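Local structure of outer surface protein (Bacillus cereus ATCC 14579, 1X7F) at residues S32-H37 with I211-I216; L145-D150 with E191-H196; T300-R305 with I348-P353. The protein is of unproven function but probably acts as a 6-phospho-N-acetylmuramidase, cleaving sugars that contain N-acetylmuramic acid 6-phosphate during recycling of the bacterial cell wall. One frame throughout, in Å; residues are numbered along the deposited sequence.

Contact 1: S32-H37 with I211-I216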
# COMPACT_ATOMS: atom_id res chain seq x y z
N SER A 32 6.23 -10.89 6.07
CA SER A 32 6.98 -12.03 5.55
C SER A 32 7.74 -12.74 6.65
O SER A 32 8.17 -12.09 7.60
CB SER A 32 7.93 -11.60 4.43
OG SER A 32 7.19 -11.19 3.30
N LEU A 33 7.89 -14.06 6.52
CA LEU A 33 8.74 -14.87 7.41
C LEU A 33 9.81 -15.63 6.64
O LEU A 33 9.62 -16.00 5.48
CB LEU A 33 7.90 -15.87 8.24
CG LEU A 33 6.79 -15.34 9.14
CD1 LEU A 33 6.12 -16.49 9.86
CD2 LEU A 33 7.34 -14.34 10.14
N TYR A 34 10.94 -15.87 7.29
CA TYR A 34 12.04 -16.67 6.73
C TYR A 34 12.54 -17.51 7.88
O TYR A 34 13.60 -17.22 8.44
CB TYR A 34 13.14 -15.77 6.13
CG TYR A 34 12.59 -14.78 5.12
CD1 TYR A 34 12.16 -13.52 5.51
CD2 TYR A 34 12.45 -15.14 3.78
CE1 TYR A 34 11.62 -12.62 4.59
CE2 TYR A 34 11.90 -14.26 2.86
CZ TYR A 34 11.49 -13.00 3.27
OH TYR A 34 10.95 -12.13 2.36
N PRO A 35 11.78 -18.54 8.25
CA PRO A 35 12.04 -19.28 9.47
C PRO A 35 13.46 -19.86 9.59
O PRO A 35 13.98 -19.96 10.70
CB PRO A 35 10.99 -20.40 9.43
CG PRO A 35 9.90 -19.83 8.60
CD PRO A 35 10.62 -19.09 7.52
N GLU A 36 14.08 -20.20 8.46
CA GLU A 36 15.43 -20.78 8.49
C GLU A 36 16.49 -19.76 8.93
O GLU A 36 17.55 -20.15 9.42
CB GLU A 36 15.79 -21.41 7.14
CG GLU A 36 16.03 -20.43 6.01
CD GLU A 36 15.99 -21.11 4.66
OE1 GLU A 36 14.87 -21.39 4.18
OE2 GLU A 36 17.07 -21.34 4.07
N HIS A 37 16.18 -18.48 8.76
CA HIS A 37 17.08 -17.40 9.19
C HIS A 37 16.76 -16.89 10.60
O HIS A 37 17.28 -15.84 11.01
CB HIS A 37 17.03 -16.23 8.20
CG HIS A 37 17.44 -16.60 6.81
ND1 HIS A 37 18.53 -17.39 6.54
CD2 HIS A 37 16.90 -16.28 5.61
CE1 HIS A 37 18.65 -17.55 5.23
NE2 HIS A 37 17.68 -16.88 4.64
N ILE A 211 16.24 -9.26 8.08
CA ILE A 211 16.18 -10.58 7.45
C ILE A 211 15.49 -10.56 6.09
O ILE A 211 14.40 -10.01 5.94
CB ILE A 211 15.48 -11.62 8.39
CG1 ILE A 211 16.21 -11.72 9.73
CG2 ILE A 211 15.40 -13.00 7.72
CD1 ILE A 211 15.38 -12.37 10.85
N GLY A 212 16.15 -11.17 5.10
CA GLY A 212 15.55 -11.46 3.81
C GLY A 212 15.97 -12.88 3.43
O GLY A 212 16.64 -13.54 4.21
N PRO A 213 15.59 -13.34 2.24
CA PRO A 213 15.97 -14.67 1.78
C PRO A 213 17.47 -14.90 1.53
O PRO A 213 17.96 -15.98 1.82
CB PRO A 213 15.19 -14.82 0.47
CG PRO A 213 14.96 -13.44 0.01
CD PRO A 213 14.73 -12.65 1.27
N TRP A 214 18.17 -13.90 0.97
CA TRP A 214 19.58 -14.09 0.53
C TRP A 214 20.57 -13.22 1.30
O TRP A 214 20.18 -12.47 2.19
CB TRP A 214 19.74 -13.81 -0.97
CG TRP A 214 18.50 -13.96 -1.81
CD1 TRP A 214 17.75 -12.96 -2.35
CD2 TRP A 214 17.88 -15.18 -2.20
NE1 TRP A 214 16.69 -13.48 -3.06
CE2 TRP A 214 16.75 -14.85 -2.99
CE3 TRP A 214 18.15 -16.53 -1.97
CZ2 TRP A 214 15.90 -15.81 -3.53
CZ3 TRP A 214 17.32 -17.49 -2.53
CH2 TRP A 214 16.20 -17.12 -3.29
N ASP A 215 21.85 -13.31 0.93
CA ASP A 215 22.91 -12.50 1.53
C ASP A 215 22.74 -10.98 1.24
O ASP A 215 22.82 -10.16 2.16
CB ASP A 215 24.31 -13.03 1.16
CG ASP A 215 24.49 -13.27 -0.36
OD1 ASP A 215 25.42 -14.03 -0.71
OD2 ASP A 215 23.76 -12.77 -1.26
N ILE A 216 22.47 -10.63 -0.01
CA ILE A 216 22.22 -9.23 -0.38
C ILE A 216 20.80 -8.80 -0.04
O ILE A 216 19.82 -9.40 -0.50
CB ILE A 216 22.50 -8.98 -1.89
CG1 ILE A 216 23.91 -9.47 -2.28
CG2 ILE A 216 22.18 -7.51 -2.31
CD1 ILE A 216 25.07 -8.83 -1.54

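Contact 2: L145-D150 with E191-H196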
# COMPACT_ATOMS: atom_id res chain seq x y z
N LEU A 145 0.05 -16.18 -8.47
CA LEU A 145 0.84 -15.93 -9.66
C LEU A 145 1.72 -14.69 -9.48
O LEU A 145 1.42 -13.82 -8.65
CB LEU A 145 -0.06 -15.75 -10.89
CG LEU A 145 -1.07 -16.85 -11.23
CD1 LEU A 145 -1.99 -16.32 -12.30
CD2 LEU A 145 -0.39 -18.14 -11.69
N ASN A 146 2.79 -14.63 -10.25
CA ASN A 146 3.67 -13.47 -10.27
C ASN A 146 3.03 -12.37 -11.11
O ASN A 146 2.82 -12.54 -12.31
CB ASN A 146 5.04 -13.88 -10.87
CG ASN A 146 6.14 -12.84 -10.60
OD1 ASN A 146 5.88 -11.67 -10.29
ND2 ASN A 146 7.38 -13.29 -10.69
N VAL A 147 2.72 -11.24 -10.48
CA VAL A 147 2.15 -10.09 -11.20
C VAL A 147 3.22 -9.35 -12.02
O VAL A 147 2.90 -8.75 -13.05
CB VAL A 147 1.43 -9.12 -10.23
CG1 VAL A 147 0.68 -8.02 -10.99
CG2 VAL A 147 0.42 -9.88 -9.41
N SER A 148 4.48 -9.47 -11.60
CA SER A 148 5.58 -8.65 -12.11
C SER A 148 6.05 -8.90 -13.55
O SER A 148 7.00 -8.28 -14.00
CB SER A 148 6.77 -8.68 -11.15
OG SER A 148 6.39 -8.29 -9.85
N ASN A 149 5.39 -9.81 -14.27
CA ASN A 149 5.69 -10.07 -15.67
C ASN A 149 4.57 -9.52 -16.54
O ASN A 149 3.43 -10.00 -16.48
CB ASN A 149 5.89 -11.58 -15.90
CG ASN A 149 6.75 -11.89 -17.13
OD1 ASN A 149 7.15 -11.00 -17.89
ND2 ASN A 149 7.04 -13.17 -17.33
N ASP A 150 4.90 -8.51 -17.34
CA ASP A 150 3.91 -7.78 -18.14
C ASP A 150 3.61 -8.46 -19.47
O ASP A 150 3.89 -7.93 -20.55
CB ASP A 150 4.38 -6.33 -18.34
CG ASP A 150 3.41 -5.49 -19.18
OD1 ASP A 150 2.17 -5.68 -19.08
OD2 ASP A 150 3.83 -4.61 -19.96
N GLU A 191 -2.62 -3.68 -13.64
CA GLU A 191 -3.87 -3.50 -14.39
C GLU A 191 -4.33 -4.76 -15.14
O GLU A 191 -5.51 -4.90 -15.44
CB GLU A 191 -3.75 -2.33 -15.38
CG GLU A 191 -4.12 -0.99 -14.77
CD GLU A 191 -3.87 0.18 -15.71
OE1 GLU A 191 -4.48 1.25 -15.49
OE2 GLU A 191 -3.07 0.03 -16.65
N ARG A 192 -3.39 -5.65 -15.45
CA ARG A 192 -3.72 -6.95 -16.05
C ARG A 192 -4.55 -7.79 -15.08
O ARG A 192 -5.53 -8.42 -15.48
CB ARG A 192 -2.45 -7.73 -16.41
CG ARG A 192 -1.73 -7.25 -17.63
CD ARG A 192 -0.45 -8.02 -17.90
NE ARG A 192 0.24 -7.57 -19.11
CZ ARG A 192 -0.14 -7.86 -20.34
NH1 ARG A 192 -1.23 -8.60 -20.56
NH2 ARG A 192 0.55 -7.40 -21.37
N PHE A 193 -4.12 -7.80 -13.82
CA PHE A 193 -4.75 -8.60 -12.78
C PHE A 193 -6.07 -7.99 -12.31
O PHE A 193 -7.00 -8.71 -11.95
CB PHE A 193 -3.77 -8.83 -11.63
CG PHE A 193 -2.89 -10.03 -11.83
CD1 PHE A 193 -1.96 -10.06 -12.87
CD2 PHE A 193 -3.02 -11.15 -11.01
CE1 PHE A 193 -1.16 -11.18 -13.09
CE2 PHE A 193 -2.24 -12.28 -11.22
CZ PHE A 193 -1.30 -12.29 -12.27
N LYS A 194 -6.13 -6.67 -12.33
CA LYS A 194 -7.34 -5.91 -12.00
C LYS A 194 -8.41 -6.08 -13.10
O LYS A 194 -9.59 -6.27 -12.80
CB LYS A 194 -6.98 -4.43 -11.81
CG LYS A 194 -8.12 -3.55 -11.34
CD LYS A 194 -8.16 -3.43 -9.83
CE LYS A 194 -9.45 -2.75 -9.41
NZ LYS A 194 -9.34 -2.22 -8.03
N LYS A 195 -7.98 -6.05 -14.36
CA LYS A 195 -8.88 -6.27 -15.49
C LYS A 195 -9.67 -7.58 -15.34
O LYS A 195 -10.85 -7.64 -15.70
CB LYS A 195 -8.12 -6.28 -16.82
CG LYS A 195 -9.01 -5.98 -18.02
CD LYS A 195 -8.80 -6.95 -19.17
CE LYS A 195 -7.75 -6.45 -20.16
NZ LYS A 195 -7.96 -7.03 -21.52
N HIS A 196 -9.02 -8.60 -14.79
CA HIS A 196 -9.63 -9.92 -14.63
C HIS A 196 -10.17 -10.17 -13.23
O HIS A 196 -10.52 -11.31 -12.89
CB HIS A 196 -8.63 -11.00 -15.03
CG HIS A 196 -8.29 -11.00 -16.49
ND1 HIS A 196 -9.13 -11.50 -17.45
CD2 HIS A 196 -7.20 -10.53 -17.15
CE1 HIS A 196 -8.57 -11.36 -18.64
NE2 HIS A 196 -7.40 -10.77 -18.48

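Contact 3: T300-R305 with I348-P353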
# COMPACT_ATOMS: atom_id res chain seq x y z
N THR A 300 -8.31 22.16 -11.69
CA THR A 300 -7.26 23.04 -12.17
C THR A 300 -5.93 22.37 -11.83
O THR A 300 -5.83 21.69 -10.80
CB THR A 300 -7.39 24.42 -11.51
OG1 THR A 300 -6.10 25.05 -11.44
CG2 THR A 300 -7.81 24.28 -10.03
N GLU A 301 -4.91 22.56 -12.67
CA GLU A 301 -3.61 21.92 -12.43
C GLU A 301 -2.79 22.63 -11.37
O GLU A 301 -1.75 22.13 -10.95
CB GLU A 301 -2.81 21.76 -13.73
CG GLU A 301 -2.38 23.07 -14.39
CD GLU A 301 -1.76 22.86 -15.76
OE1 GLU A 301 -1.14 21.79 -15.96
OE2 GLU A 301 -1.88 23.75 -16.64
N TYR A 302 -3.26 23.79 -10.90
CA TYR A 302 -2.52 24.60 -9.94
C TYR A 302 -2.80 24.25 -8.49
O TYR A 302 -1.98 24.52 -7.62
CB TYR A 302 -2.76 26.10 -10.20
CG TYR A 302 -2.06 26.60 -11.45
CD1 TYR A 302 -2.68 26.54 -12.70
CD2 TYR A 302 -0.75 27.09 -11.38
CE1 TYR A 302 -2.03 26.98 -13.86
CE2 TYR A 302 -0.09 27.55 -12.53
CZ TYR A 302 -0.73 27.49 -13.77
OH TYR A 302 -0.08 27.92 -14.90
N MET A 303 -3.96 23.67 -8.22
CA MET A 303 -4.32 23.35 -6.84
C MET A 303 -5.51 22.41 -6.74
O MET A 303 -6.32 22.29 -7.67
CB MET A 303 -4.54 24.64 -6.01
CG MET A 303 -5.95 25.23 -6.04
SD MET A 303 -6.23 26.43 -7.34
CE MET A 303 -5.44 27.90 -6.75
N VAL A 304 -5.58 21.72 -5.61
CA VAL A 304 -6.75 20.93 -5.26
C VAL A 304 -7.68 21.89 -4.53
O VAL A 304 -7.29 22.48 -3.53
CB VAL A 304 -6.35 19.77 -4.31
CG1 VAL A 304 -7.60 19.07 -3.73
CG2 VAL A 304 -5.45 18.78 -5.03
N ARG A 305 -8.89 22.06 -5.04
CA ARG A 305 -9.89 22.94 -4.45
C ARG A 305 -10.93 22.14 -3.68
O ARG A 305 -11.68 21.34 -4.27
CB ARG A 305 -10.62 23.76 -5.51
CG ARG A 305 -9.73 24.58 -6.44
CD ARG A 305 -10.53 25.38 -7.48
NE ARG A 305 -11.39 26.41 -6.87
CZ ARG A 305 -12.47 26.92 -7.45
NH1 ARG A 305 -12.82 26.52 -8.67
NH2 ARG A 305 -13.20 27.84 -6.82
N ILE A 348 -1.82 23.36 -2.75
CA ILE A 348 -1.14 23.87 -3.94
C ILE A 348 -0.44 22.72 -4.66
O ILE A 348 0.19 21.87 -4.02
CB ILE A 348 -0.15 25.01 -3.54
CG1 ILE A 348 -0.84 26.12 -2.72
CG2 ILE A 348 0.53 25.60 -4.78
CD1 ILE A 348 -2.21 26.62 -3.29
N LEU A 349 -0.57 22.69 -5.99
CA LEU A 349 0.07 21.69 -6.84
C LEU A 349 1.23 22.26 -7.64
O LEU A 349 2.18 21.54 -7.92
CB LEU A 349 -0.95 21.04 -7.79
CG LEU A 349 -2.12 20.30 -7.13
CD1 LEU A 349 -3.15 19.89 -8.19
CD2 LEU A 349 -1.63 19.09 -6.34
N LYS A 350 1.14 23.55 -7.99
CA LYS A 350 2.14 24.25 -8.80
C LYS A 350 2.35 25.66 -8.24
O LYS A 350 1.42 26.27 -7.71
CB LYS A 350 1.69 24.42 -10.27
CG LYS A 350 1.48 23.16 -11.06
CD LYS A 350 1.08 23.46 -12.53
CE LYS A 350 2.06 24.44 -13.17
NZ LYS A 350 2.30 24.18 -14.61
N GLU A 351 3.55 26.19 -8.42
CA GLU A 351 3.91 27.50 -7.89
C GLU A 351 3.03 28.62 -8.47
O GLU A 351 2.75 28.63 -9.67
CB GLU A 351 5.41 27.80 -8.15
CG GLU A 351 5.88 29.13 -7.53
CD GLU A 351 7.32 29.47 -7.85
OE1 GLU A 351 8.19 28.60 -7.66
OE2 GLU A 351 7.58 30.61 -8.30
N MET A 352 2.61 29.55 -7.61
CA MET A 352 1.89 30.76 -8.02
C MET A 352 2.43 31.94 -7.20
O MET A 352 2.90 31.74 -6.08
CB MET A 352 0.38 30.63 -7.81
CG MET A 352 -0.30 29.56 -8.67
SD MET A 352 -1.94 29.20 -8.03
CE MET A 352 -1.58 28.04 -6.72
N PRO A 353 2.38 33.16 -7.77
CA PRO A 353 2.79 34.36 -7.03
C PRO A 353 1.99 34.55 -5.75
O PRO A 353 0.86 34.07 -5.65
CB PRO A 353 2.49 35.49 -8.03
CG PRO A 353 2.65 34.84 -9.37
CD PRO A 353 2.01 33.48 -9.16
O HOH W 1 1.01 24.82 -17.05

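Contact 1: S32-H37 with I211-I216
Tyr34 and His37 come just after the first strand of a (beta/alpha)8 barrel, and both rest on Ile211, Gly212 and Pro213 in the long loop that follows the seventh strand, 201-204. The contact therefore sits at the C-terminal ends of the barrel strands, the end at which TIM barrels carry their active sites. The Tyr34 ring lies flat against the Gly212-Pro213 peptide. Gly212 CA stands 4.3 Å from the ring centroid and 14° off the normal, a CH-pi contact, while Pro213 N covers the same face nearer the rim. Farther along, Pro213 CD closes to 3.6 Å from Tyr34 CE2, and the phenol oxygen is hydrogen-bonded to Gly250 O, which ties the far end of the ring to the segment beyond strand 246-249. Ile211 touches both aromatic residues with one methyl. With CG1 beside the backbone N (chi1 -58°), CG2 lies anti to that N and meets His37 CB at 3.6 Å and Tyr34 CB at 3.9 Å. A tight turn brings His37 back beside Tyr34, closed by the backbone hydrogen bond from His37 N to Tyr34 O, 2.9 Å. His37 NE2 donates to Pro213 O at 3.0 Å, with an N-H...O angle of 151°, and meets that oxygen from well above the carbonyl plane.

Contact 2: L145-D150 with E191-H196
Val147 and Phe193 are the pair whose CA atoms come nearest, 7.2 Å apart, where the chain leaves strand 142-146 and runs past the last turns of helix 183-195. Phe193 supplies the largest surface here. Val147 CG2 sits almost exactly over the middle of its ring, 3.9 Å from the centroid and 5° off the normal, as a CH-pi contact, and the other branch, Val147 CG1, reaches Phe193 CD1 at 3.8 Å. Leu145 arrives from another direction: its CB lies in the ring plane at the edge, 3.9 Å from Phe193 CZ, and the two side chains run roughly perpendicular. Leu154 of helix 153-157 touches both Leu145 and Phe193. Before the loop moves off, Asn146 OD1 takes Ser148 N at 2.9 Å in an Asx turn. Asp150 then provides the polar half. With CG anti to the backbone N (chi1 180°), the carboxylate extends toward Arg192, and OD1 accepts from Arg192 NE at 2.7 Å on its anti side, close to the guanidinium plane; Arg192 NH2 adds a weak bond to the same oxygen. The other oxygen, Asp150 OD2, pairs with Arg188 NE one turn earlier, so two arginines of one helix hold this carboxylate. Strand ends packed on an outer helix are what a (beta/alpha)8 barrel is built from; here the fifth strand meets the helix after the sixth.

Contact 3: T300-R305 with I348-P353
Tyr302 O accepts two backbone N-H groups at once: Leu349 N at 2.8 Å in a nearly straight bond of 165°, and Lys350 N, the longer of the two, at 3.3 Å. Both donors reach the oxygen from the same side of its carbonyl plane. Just upstream, Thr300 OG1 receives Tyr302 N in an ST turn, which shapes the bend leading into the strand. The side chains of Tyr302 and Lys350 then close over this backbone joint. Lys350 CD lies over one face of the tyrosine ring, offset toward the rim, and Lys350 CE comes to 3.8 Å from Tyr302 CE2. The lysine bends at chi3 (51°), and its aliphatic part also crosses Glu301, with Lys350 CG 3.4 Å from Glu301 O. The two charged ends stop short of a salt bridge; a water accepts from Lys350 NZ at 2.8 Å and gives a weak bond to Glu301 OE2. All this lies at the margin of the mixed sheet of the C-terminal part, where strand 303-306 is an outermost strand paired antiparallel with 345-348. Met303 and Ile348 form a non-hydrogen-bonded pair whose side chains share one face of that sheet. Beside this pair, Met303 CE touches Met352 CE at 3.9 Å, the two thioether chains lying about perpendicular. Met352 also serves the tyrosine: its CG is 3.7 Å from Tyr302 CD2, and its sulfur makes an oblique Met-aromatic contact with the ring. Leu349 packs against the other segment, its CB against Glu301 O and its CD1 against the Met303 carbonyl carbon, and both its methyls meet Val304 CG2. The carbonyl oxygen of Leu349 is held in turn by Arg328 NH2.

From the N terminus, the first barrel strand leads into 32-37, and contact 1 closes only when the chain returns at 211-216, after the seventh strand. Contact 2 is nested inside that long loop: 145-150 leaves the fifth strand and 191-196 ends the helix after the sixth. The two reach the same parallel sheet but do not touch, with nearest atoms about 11 Å apart. One joins the end of the first strand to the loop after the seventh, the other the end of the fifth strand to an outer helix. Contact 3 comes in series, in the C-terminal part, where it closes a separate loop between neighbouring antiparallel strands. Its centre is about 45 Å from that of contact 1.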